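Uncharacterized protein (Neisseria gonorrhoeae, PDB 5V77) is of unknown function and belongs to the NGO_1070-like family, folding as an all-beta chain of antiparallel strands. Local coordinates at residues A[11-16]-A[106-111]. Sequence-based numbering, arbitrary orientation.
Sequences KNIFHN and INFEPL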
ATOM      1  N   LYS A  11       0.586   5.642 -21.746  1.00 61.48           N
ATOM      2  CA  LYS A  11       1.310   6.904 -21.686  1.00 63.88           C
ATOM      3  C   LYS A  11       2.388   6.812 -20.613  1.00 56.24           C
ATOM      4  O   LYS A  11       2.153   6.254 -19.543  1.00 45.82           O
ATOM      5  CB  LYS A  11       0.337   8.049 -21.385  1.00 65.94           C
ATOM      6  CG  LYS A  11       0.905   9.440 -21.509  1.00 73.38           C
ATOM      7  CD  LYS A  11      -0.227  10.463 -21.478  1.00 82.33           C
ATOM      8  CE  LYS A  11      -0.255  11.244 -20.172  1.00 82.98           C
ATOM      9  NZ  LYS A  11      -1.590  11.866 -19.933  1.00 86.78           N
ATOM     10  N   ASN A  12       3.568   7.348 -20.902  1.00 52.51           N
ATOM     11  CA  ASN A  12       4.649   7.381 -19.925  1.00 52.93           C
ATOM     12  C   ASN A  12       4.705   8.759 -19.286  1.00 48.13           C
ATOM     13  O   ASN A  12       4.756   9.772 -19.990  1.00 57.04           O
ATOM     14  CB  ASN A  12       5.992   7.041 -20.570  1.00 68.79           C
ATOM     15  CG  ASN A  12       6.137   5.565 -20.861  1.00 74.77           C
ATOM     16  OD1 ASN A  12       6.102   4.734 -19.951  1.00 71.60           O
ATOM     17  ND2 ASN A  12       6.312   5.228 -22.134  1.00 81.35           N
ATOM     18  N   ILE A  13       4.695   8.799 -17.954  1.00 40.28           N
ATOM     19  CA  ILE A  13       4.729  10.050 -17.214  1.00 38.28           C
ATOM     20  C   ILE A  13       5.840   9.983 -16.172  1.00 40.78           C
ATOM     21  O   ILE A  13       6.400   8.922 -15.897  1.00 36.36           O
ATOM     22  CB  ILE A  13       3.381  10.373 -16.549  1.00 36.75           C
ATOM     23  CG1 ILE A  13       3.052   9.335 -15.464  1.00 33.69           C
ATOM     24  CG2 ILE A  13       2.287  10.448 -17.600  1.00 40.41           C
ATOM     25  CD1 ILE A  13       1.889   9.706 -14.590  1.00 34.62           C
ATOM     26  N   PHE A  14       6.175  11.155 -15.621  1.00 34.09           N
ATOM     27  CA  PHE A  14       7.089  11.266 -14.482  1.00 33.13           C
ATOM     28  C   PHE A  14       8.441  10.614 -14.792  1.00 38.20           C
ATOM     29  O   PHE A  14       8.867   9.652 -14.145  1.00 34.46           O
ATOM     30  CB  PHE A  14       6.450  10.676 -13.218  1.00 32.30           C
ATOM     31  CG  PHE A  14       5.603  11.658 -12.462  1.00 34.64           C
ATOM     32  CD1 PHE A  14       4.587  12.347 -13.098  1.00 38.62           C
ATOM     33  CD2 PHE A  14       5.817  11.892 -11.114  1.00 31.65           C
ATOM     34  CE1 PHE A  14       3.804  13.266 -12.416  1.00 36.15           C
ATOM     35  CE2 PHE A  14       5.019  12.811 -10.430  1.00 26.72           C
ATOM     36  CZ  PHE A  14       4.029  13.492 -11.080  1.00 25.14           C
ATOM     37  N   HIS A  15       9.119  11.166 -15.802  1.00 36.02           N
ATOM     38  CA  HIS A  15      10.428  10.650 -16.183  1.00 38.37           C
ATOM     39  C   HIS A  15      11.477  11.019 -15.143  1.00 37.97           C
ATOM     40  O   HIS A  15      11.518  12.155 -14.657  1.00 41.00           O
ATOM     41  CB  HIS A  15      10.856  11.201 -17.542  1.00 53.14           C
ATOM     42  CG  HIS A  15      10.137  10.599 -18.708  1.00 58.88           C
ATOM     43  ND1 HIS A  15       8.780  10.352 -18.706  1.00 62.94           N
ATOM     44  CD2 HIS A  15      10.584  10.223 -19.927  1.00 66.63           C
ATOM     45  CE1 HIS A  15       8.428   9.836 -19.871  1.00 62.30           C
ATOM     46  NE2 HIS A  15       9.505   9.742 -20.627  1.00 67.05           N
ATOM     47  N   ASN A  16      12.323  10.047 -14.804  1.00 37.38           N
ATOM     48  CA  ASN A  16      13.477  10.235 -13.931  1.00 37.19           C
ATOM     49  C   ASN A  16      13.090  10.919 -12.617  1.00 33.49           C
ATOM     50  O   ASN A  16      13.580  11.989 -12.266  1.00 37.61           O
ATOM     51  CB  ASN A  16      14.578  11.002 -14.678  1.00 43.62           C
ATOM     52  CG  ASN A  16      15.025  10.279 -15.947  1.00 49.51           C
ATOM     53  OD1 ASN A  16      14.898   9.056 -16.062  1.00 45.81           O
ATOM     54  ND2 ASN A  16      15.540  11.033 -16.908  1.00 54.67           N
ATOM     55  N   ILE A 106      -7.009   8.902 -11.863  1.00 24.83           N
ATOM     56  CA  ILE A 106      -5.605   9.117 -11.526  1.00 24.53           C
ATOM     57  C   ILE A 106      -5.228  10.464 -12.108  1.00 28.71           C
ATOM     58  O   ILE A 106      -5.437  10.701 -13.305  1.00 28.28           O
ATOM     59  CB  ILE A 106      -4.687   8.001 -12.056  1.00 25.84           C
ATOM     60  CG1 ILE A 106      -5.050   6.668 -11.385  1.00 24.50           C
ATOM     61  CG2 ILE A 106      -3.213   8.356 -11.779  1.00 24.27           C
ATOM     62  CD1 ILE A 106      -4.161   5.480 -11.769  1.00 25.28           C
ATOM     63  N   ASN A 107      -4.764  11.373 -11.256  1.00 22.62           N
ATOM     64  CA  ASN A 107      -4.343  12.706 -11.665  0.59 29.22           C
ATOM     65  C   ASN A 107      -2.956  12.962 -11.108  1.00 28.40           C
ATOM     66  O   ASN A 107      -2.480  12.234 -10.236  1.00 25.36           O
ATOM     67  CB  ASN A 107      -5.307  13.791 -11.168  0.59 35.10           C
ATOM     68  CG  ASN A 107      -6.682  13.662 -11.766  0.59 39.17           C
ATOM     69  OD1 ASN A 107      -7.643  13.355 -11.067  0.59 36.82           O
ATOM     70  ND2 ASN A 107      -6.787  13.897 -13.069  0.59 43.88           N
ATOM     71  N   PHE A 108      -2.312  14.019 -11.598  1.00 26.16           N
ATOM     72  CA  PHE A 108      -0.954  14.267 -11.137  1.00 22.39           C
ATOM     73  C   PHE A 108      -0.568  15.720 -11.383  1.00 29.33           C
ATOM     74  O   PHE A 108      -1.144  16.403 -12.235  1.00 30.35           O
ATOM     75  CB  PHE A 108       0.032  13.309 -11.818  1.00 23.65           C
ATOM     76  CG  PHE A 108      -0.065  13.292 -13.321  1.00 31.13           C
ATOM     77  CD1 PHE A 108       0.691  14.168 -14.089  1.00 32.08           C
ATOM     78  CD2 PHE A 108      -0.892  12.386 -13.973  1.00 35.06           C
ATOM     79  CE1 PHE A 108       0.613  14.156 -15.474  1.00 38.11           C
ATOM     80  CE2 PHE A 108      -0.977  12.374 -15.363  1.00 36.98           C
ATOM     81  CZ  PHE A 108      -0.216  13.259 -16.112  1.00 42.73           C
ATOM     82  N   GLU A 109       0.402  16.188 -10.590  1.00 22.26           N
ATOM     83  CA  GLU A 109       1.010  17.510 -10.712  1.00 24.85           C
ATOM     84  C   GLU A 109       2.511  17.323 -10.525  1.00 24.08           C
ATOM     85  O   GLU A 109       2.939  16.497  -9.700  1.00 22.16           O
ATOM     86  CB  GLU A 109       0.476  18.520  -9.673  1.00 24.47           C
ATOM     87  CG  GLU A 109      -0.928  19.061  -9.920  1.00 32.53           C
ATOM     88  CD  GLU A 109      -0.923  20.295 -10.797  1.00 48.48           C
ATOM     89  OE1 GLU A 109      -1.792  21.178 -10.599  1.00 55.91           O
ATOM     90  OE2 GLU A 109      -0.042  20.386 -11.675  1.00 43.30           O
ATOM     91  N   PRO A 110       3.345  18.054 -11.275  1.00 22.80           N
ATOM     92  CA  PRO A 110       2.935  18.987 -12.332  1.00 25.32           C
ATOM     93  C   PRO A 110       2.504  18.234 -13.584  1.00 26.06           C
ATOM     94  O   PRO A 110       2.647  17.014 -13.631  1.00 27.12           O
ATOM     95  CB  PRO A 110       4.200  19.819 -12.565  1.00 26.39           C
ATOM     96  CG  PRO A 110       5.293  18.937 -12.230  1.00 26.98           C
ATOM     97  CD  PRO A 110       4.796  18.079 -11.066  1.00 21.85           C
ATOM     98  N   LEU A 111       1.959  18.949 -14.573  1.00 35.11           N
ATOM     99  CA  LEU A 111       1.525  18.295 -15.797  1.00 45.25           C
ATOM    100  C   LEU A 111       2.679  17.976 -16.736  1.00 50.28           C
ATOM    101  O   LEU A 111       2.497  17.177 -17.659  1.00 51.97           O
ATOM    102  CB  LEU A 111       0.483  19.155 -16.514  1.00 49.05           C
ATOM    103  CG  LEU A 111      -0.822  19.338 -15.737  1.00 51.25           C
ATOM    104  CD1 LEU A 111      -1.897  20.024 -16.578  1.00 58.45           C
ATOM    105  CD2 LEU A 111      -1.317  17.995 -15.200  1.00 51.58           C
TER
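Phe108 meets Ile13 and Phe14 where strand 105-109 faces the end of strand 9-13 within an antiparallel sheet, and these three side chains supply most of the 218 Å² buried here. The ends of Ile13 and Phe108 meet head-on. The delta methyl of Ile13 sits over one face of the Phe108 ring, with CD1 4.1 Å from the ring centroid and 19° off its normal, a CH-pi contact displaced toward the rim at CD2 and CE2. The gamma methyl adds a second touch, Ile13 CG2 lying 4.0 Å from Phe108 CZ. The CB of Phe108 points toward segment 11-16, and chi1 of 52° sets CG, the root of the ring, between the backbone N and the carbonyl carbon.

Phe14 approaches differently, its side chain and that of Phe108 running past one another in opposite senses. The ring planes are at 90° with centroids 5.8 Å apart. On the Phe14 side the contact is made by CE1 and CZ: CE1 comes within 3.6 Å of Phe108 CD1 and 3.8 Å of Phe108 CB, while CZ lies 3.5 Å from Glu109 O. That oxygen, near the Phe14 plane at the ring edge, is the carbonyl of the cis peptide bond leading into Pro110.

The nearest CA pairs, Ile13-Leu111 and Phe14-Pro110, are both 9.0 Å apart, and the two segments share no backbone hydrogen bonds, so they meet mainly through side chains. This is an apolar, aromatic-rich contact between strands not paired with each other: strand 9-13 pairs with strand 75-84, and strand 105-109 with strand 43-58. Phe14 is buried among Phe35, Phe44 and Ile80, and Ile13 bears on Ile47 of strand 43-58.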